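Local structure of uncharacterized protein (Bacteroides ovatus, 4FXT) at residues A[6-11]-A[85-90]; A[98-103]-A[179-184]. The protein is of unknown function, built from a transthyretin-like N-terminal beta domain followed by an E-set-like C-terminal one. All blocks are in the same frame, centred on the assembly; numbering follows the deposited sequence.

Contact 1. Residues A[6-11]-A[85-90]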
loop_
_atom_site.group_PDB
_atom_site.type_symbol
_atom_site.label_atom_id
_atom_site.label_comp_id
_atom_site.label_asym_id
_atom_site.label_seq_id
_atom_site.Cartn_x
_atom_site.Cartn_y
_atom_site.Cartn_z
ATOM N N PRO A 6 -23.535 -21.988 0.252
ATOM C CA PRO A 6 -22.560 -22.319 1.306
ATOM C C PRO A 6 -21.167 -21.754 0.958
ATOM O O PRO A 6 -20.138 -22.243 1.453
ATOM C CB PRO A 6 -22.581 -23.864 1.338
ATOM C CG PRO A 6 -23.029 -24.280 -0.024
ATOM C CD PRO A 6 -23.946 -23.179 -0.524
ATOM N N LYS A 7 -21.160 -20.689 0.113
ATOM C CA LYS A 7 -19.971 -20.007 -0.406
ATOM C C LYS A 7 -19.548 -18.916 0.572
ATOM O O LYS A 7 -20.104 -17.812 0.570
ATOM C CB LYS A 7 -20.263 -19.436 -1.806
ATOM C CG LYS A 7 -19.036 -19.168 -2.628
ATOM C CD LYS A 7 -19.376 -18.609 -3.987
ATOM C CE LYS A 7 -18.120 -18.411 -4.809
ATOM N NZ LYS A 7 -18.389 -17.706 -6.091
ATOM N N ALA A 8 -18.547 -19.259 1.408
ATOM C CA ALA A 8 -17.895 -18.517 2.497
ATOM C C ALA A 8 -17.138 -17.253 2.019
ATOM O O ALA A 8 -16.945 -17.057 0.818
ATOM C CB ALA A 8 -16.911 -19.445 3.190
ATOM N N THR A 9 -16.691 -16.414 2.986
ATOM C CA THR A 9 -15.940 -15.180 2.724
ATOM C C THR A 9 -14.570 -15.259 3.394
ATOM O O THR A 9 -14.497 -15.412 4.612
ATOM C CB THR A 9 -16.736 -13.938 3.231
ATOM O OG1 THR A 9 -18.044 -13.925 2.682
ATOM C CG2 THR A 9 -16.080 -12.647 2.882
ATOM N N LEU A 10 -13.484 -15.127 2.609
ATOM C CA LEU A 10 -12.103 -15.064 3.114
ATOM C C LEU A 10 -11.642 -13.636 3.093
ATOM O O LEU A 10 -11.549 -13.050 2.019
ATOM C CB LEU A 10 -11.110 -15.952 2.344
ATOM C CG LEU A 10 -9.629 -15.830 2.796
ATOM C CD1 LEU A 10 -9.419 -16.309 4.248
ATOM C CD2 LEU A 10 -8.709 -16.581 1.870
ATOM N N THR A 11 -11.366 -13.066 4.265
ATOM C CA THR A 11 -10.914 -11.670 4.368
ATOM C C THR A 11 -9.607 -11.636 5.138
ATOM O O THR A 11 -9.251 -12.605 5.776
ATOM C CB THR A 11 -11.997 -10.732 5.024
ATOM O OG1 THR A 11 -12.311 -11.215 6.326
ATOM C CG2 THR A 11 -13.283 -10.631 4.218
ATOM N N ARG A 85 -13.518 -22.940 6.384
ATOM C CA ARG A 85 -14.692 -23.623 6.912
ATOM C C ARG A 85 -15.555 -22.532 7.511
ATOM O O ARG A 85 -15.298 -22.071 8.631
ATOM C CB ARG A 85 -14.310 -24.740 7.896
ATOM N N GLY A 86 -16.464 -22.014 6.684
ATOM C CA GLY A 86 -17.308 -20.868 7.000
ATOM C C GLY A 86 -16.501 -19.608 6.778
ATOM O O GLY A 86 -15.365 -19.686 6.295
ATOM N N ASN A 87 -17.059 -18.438 7.116
ATOM C CA ASN A 87 -16.328 -17.184 6.964
ATOM C C ASN A 87 -15.039 -17.272 7.757
ATOM O O ASN A 87 -15.052 -17.636 8.936
ATOM C CB ASN A 87 -17.174 -15.981 7.382
ATOM C CG ASN A 87 -18.347 -15.678 6.476
ATOM O OD1 ASN A 87 -18.690 -16.416 5.539
ATOM N ND2 ASN A 87 -18.982 -14.551 6.733
ATOM N N THR A 88 -13.917 -17.058 7.059
ATOM C CA THR A 88 -12.560 -17.175 7.594
ATOM C C THR A 88 -11.810 -15.863 7.359
ATOM O O THR A 88 -12.025 -15.184 6.347
ATOM C CB THR A 88 -11.866 -18.375 6.920
ATOM O OG1 THR A 88 -12.638 -19.564 7.153
ATOM C CG2 THR A 88 -10.461 -18.589 7.404
ATOM N N VAL A 89 -10.948 -15.507 8.319
ATOM C CA VAL A 89 -10.130 -14.301 8.264
ATOM C C VAL A 89 -8.665 -14.719 8.511
ATOM O O VAL A 89 -8.364 -15.359 9.519
ATOM C CB VAL A 89 -10.619 -13.177 9.241
ATOM C CG1 VAL A 89 -10.893 -13.694 10.651
ATOM C CG2 VAL A 89 -9.660 -12.001 9.274
ATOM N N GLN A 90 -7.766 -14.383 7.571
ATOM C CA GLN A 90 -6.346 -14.679 7.726
ATOM C C GLN A 90 -5.501 -13.578 7.081
ATOM O O GLN A 90 -5.617 -13.296 5.890
ATOM C CB GLN A 90 -5.985 -16.056 7.143
ATOM C CG GLN A 90 -4.542 -16.490 7.437
ATOM C CD GLN A 90 -4.260 -17.936 7.108
ATOM O OE1 GLN A 90 -5.150 -18.796 7.083
ATOM N NE2 GLN A 90 -2.983 -18.259 6.978
#
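Parallel beta pairing between the first strand, 7-16, and strand 88-93 joins Leu10 to Thr88 and Thr11 to Val89 in a mixed sheet of the N-terminal domain, which belongs to the transthyretin-like clan. Three backbone bonds make the ladder: Thr88 N gives to Thr9 O at 3.0 Å, Thr88 O takes Thr11 N at 3.0 Å, and Gln90 N gives to Thr11 O at 2.9 Å. One rung before the ladder begins, a side chain takes the place of a backbone acceptor. Asn87 lies alongside Thr9, both pointing the same way, and its OD1 accepts Thr9 N at 3.2 Å; the bond is bent, 138° at the hydrogen, with the donor well above the amide carbonyl plane. With CG anti to its carbonyl carbon (chi1 -68°), the Asn87 amide stands beside Thr9, where OD1 meets that N-H. On the face shared by Leu10 and Thr88, Leu10 CD1 sits 3.5 Å from Thr88 O and 4.0 Å from Thr88 CG2, and the leucine also packs on Ile82 of strand 79-84. The other edge of strand 7-16 bonds to strand 52-58, through Ala8 with Leu57 and Leu10 with Val55. Where the chain enters strand 88-93, Gly86 adopts a positive phi of 81°, and Thr88 OG1 reaches back to bond Gly86 O at 2.9 Å.

Contact 2. Residues A[98-103]-A[179-184]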
loop_
_atom_site.group_PDB
_atom_site.type_symbol
_atom_site.label_atom_id
_atom_site.label_comp_id
_atom_site.label_asym_id
_atom_site.label_seq_id
_atom_site.Cartn_x
_atom_site.Cartn_y
_atom_site.Cartn_z
ATOM N N PHE A 98 10.807 -1.532 0.664
ATOM C CA PHE A 98 10.810 -0.338 1.485
ATOM C C PHE A 98 9.445 -0.188 2.124
ATOM O O PHE A 98 8.427 -0.515 1.478
ATOM C CB PHE A 98 11.188 0.892 0.656
ATOM C CG PHE A 98 12.621 0.955 0.197
ATOM C CD1 PHE A 98 13.010 0.371 -1.000
ATOM C CD2 PHE A 98 13.574 1.628 0.943
ATOM C CE1 PHE A 98 14.335 0.433 -1.432
ATOM C CE2 PHE A 98 14.894 1.711 0.502
ATOM C CZ PHE A 98 15.269 1.099 -0.675
ATOM N N PHE A 99 9.412 0.245 3.392
ATOM C CA PHE A 99 8.148 0.396 4.108
ATOM C C PHE A 99 7.992 1.836 4.616
ATOM O O PHE A 99 8.968 2.442 5.067
ATOM C CB PHE A 99 8.067 -0.618 5.262
ATOM C CG PHE A 99 6.806 -0.572 6.103
ATOM C CD1 PHE A 99 5.572 -0.955 5.568
ATOM C CD2 PHE A 99 6.860 -0.218 7.438
ATOM C CE1 PHE A 99 4.404 -0.921 6.345
ATOM C CE2 PHE A 99 5.700 -0.209 8.223
ATOM C CZ PHE A 99 4.478 -0.564 7.675
ATOM N N VAL A 100 6.767 2.389 4.492
ATOM C CA VAL A 100 6.459 3.750 4.961
ATOM C C VAL A 100 5.643 3.663 6.253
ATOM O O VAL A 100 4.554 3.076 6.229
ATOM C CB VAL A 100 5.713 4.619 3.897
ATOM C CG1 VAL A 100 5.724 6.094 4.317
ATOM C CG2 VAL A 100 6.354 4.484 2.517
ATOM N N ARG A 101 6.155 4.231 7.364
ATOM C CA ARG A 101 5.361 4.286 8.633
ATOM C C ARG A 101 5.366 5.686 9.305
ATOM O O ARG A 101 6.099 6.610 8.919
ATOM C CB ARG A 101 5.851 3.274 9.689
ATOM C CG ARG A 101 7.155 3.668 10.408
ATOM C CD ARG A 101 7.556 2.580 11.365
ATOM N NE ARG A 101 7.998 1.373 10.662
ATOM C CZ ARG A 101 7.866 0.138 11.134
ATOM N NH1 ARG A 101 7.214 -0.081 12.278
ATOM N NH2 ARG A 101 8.338 -0.896 10.443
ATOM N N ASN A 102 4.535 5.798 10.356
ATOM C CA ASN A 102 4.381 6.949 11.260
ATOM C C ASN A 102 4.220 8.232 10.426
ATOM O O ASN A 102 4.960 9.212 10.570
ATOM C CB ASN A 102 5.573 7.007 12.195
ATOM C CG ASN A 102 5.908 5.666 12.881
ATOM O OD1 ASN A 102 5.160 4.671 12.831
ATOM N ND2 ASN A 102 7.117 5.565 13.438
ATOM N N VAL A 103 3.201 8.200 9.563
ATOM C CA VAL A 103 2.888 9.238 8.591
ATOM C C VAL A 103 1.784 10.156 9.124
ATOM O O VAL A 103 0.759 9.689 9.583
ATOM C CB VAL A 103 2.481 8.578 7.253
ATOM C CG1 VAL A 103 2.118 9.621 6.219
ATOM C CG2 VAL A 103 3.611 7.693 6.736
ATOM N N ALA A 179 -4.070 12.809 1.364
ATOM C CA ALA A 179 -2.624 12.901 1.227
ATOM C C ALA A 179 -2.006 11.566 1.448
ATOM O O ALA A 179 -2.551 10.764 2.217
ATOM C CB ALA A 179 -2.068 13.910 2.203
ATOM N N ARG A 180 -0.873 11.305 0.780
ATOM C CA ARG A 180 -0.230 9.996 0.871
ATOM C C ARG A 180 1.254 10.050 0.489
ATOM O O ARG A 180 1.646 10.850 -0.359
ATOM C CB ARG A 180 -0.973 9.040 -0.086
ATOM C CG ARG A 180 -1.002 7.620 0.369
ATOM C CD ARG A 180 -1.836 6.800 -0.565
ATOM N NE ARG A 180 -1.899 5.416 -0.108
ATOM C CZ ARG A 180 -2.258 4.392 -0.868
ATOM N NH1 ARG A 180 -2.538 4.578 -2.152
ATOM N NH2 ARG A 180 -2.274 3.163 -0.369
ATOM N N VAL A 181 2.058 9.166 1.077
ATOM C CA VAL A 181 3.502 9.079 0.829
ATOM C C VAL A 181 3.784 7.726 0.186
ATOM O O VAL A 181 3.277 6.717 0.676
ATOM C CB VAL A 181 4.353 9.301 2.122
ATOM C CG1 VAL A 181 5.836 9.268 1.821
ATOM C CG2 VAL A 181 3.994 10.597 2.826
ATOM N N GLY A 182 4.570 7.719 -0.900
ATOM C CA GLY A 182 4.929 6.506 -1.630
ATOM C C GLY A 182 6.414 6.356 -1.810
ATOM O O GLY A 182 7.086 7.338 -2.077
ATOM N N VAL A 183 6.956 5.152 -1.676
ATOM C CA VAL A 183 8.393 4.919 -1.949
ATOM C C VAL A 183 8.488 3.792 -2.991
ATOM O O VAL A 183 7.872 2.745 -2.795
ATOM C CB VAL A 183 9.282 4.633 -0.686
ATOM C CG1 VAL A 183 8.707 3.519 0.172
ATOM C CG2 VAL A 183 10.721 4.315 -1.055
ATOM N N LYS A 184 9.239 4.026 -4.101
ATOM C CA LYS A 184 9.447 3.025 -5.155
ATOM C C LYS A 184 10.877 2.496 -5.155
ATOM O O LYS A 184 11.826 3.284 -5.080
ATOM C CB LYS A 184 9.124 3.580 -6.534
ATOM C CG LYS A 184 9.078 2.440 -7.537
ATOM C CD LYS A 184 8.882 2.863 -8.945
ATOM C CE LYS A 184 8.871 1.668 -9.835
ATOM N NZ LYS A 184 10.134 0.933 -9.800
#
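Val183 CG1 touches both Phe98 and Val100, 3.6 Å from Phe98 CB and 3.5 Å from Val100 CG2, while Val183 CG2 adds to Phe98, approaching its CG obliquely at 4.1 Å. CG1 stands between the backbone N and the carbonyl carbon (chi1 52°), which sets it against both neighbours. One step along, Val100 CG1 touches Val181 CG1 at 4.0 Å, the two side chains crossing at about a right angle. Beyond the corner at Asn102, Val103 CG1 comes back onto Val181 CG2, also at 4.0 Å. An alanine in place of Val183 would probably open a gap against Phe98 and Val100 and leave the phenylalanine's CB without its closest partner across the contact. The two strand segments run nearly antiparallel (166°), and their 7.3 Å axis separation is that of strands in facing sheets, packed through side chains. Strand 98-108 is held by strand 111-120, and strand 176-185 lies between 127-135 and 192-200; Met127 and Val130 add to the packing on Phe98 and Val183 respectively. This is the core of a beta sandwich, consistent with the E-set clan. Its cohesion across the two segments is purely apolar, resting on the fit of methyls and exclusion of water, while backbone hydrogen bonds tie each strand to neighbours within its own sheet.

In the fold
The two contacts hold different elements in different domains, their centres about 31 Å apart and their nearest atoms about 16 Å apart. Contact 1 is strand-to-strand pairing within one sheet, its register fixed by directional backbone bonds; it lies far from the centre of the chain and is only partly buried, and several of its side chains reach the surface. Contact 2 lies near the chain centre and is buried; it joins two separate sheets face to face through branched apolar side chains. In sequence contact 1 closes before contact 2 opens, and strand 88-93 is followed directly by strand 98-108, so the chain passes from one domain's sheet pairing into the other's core.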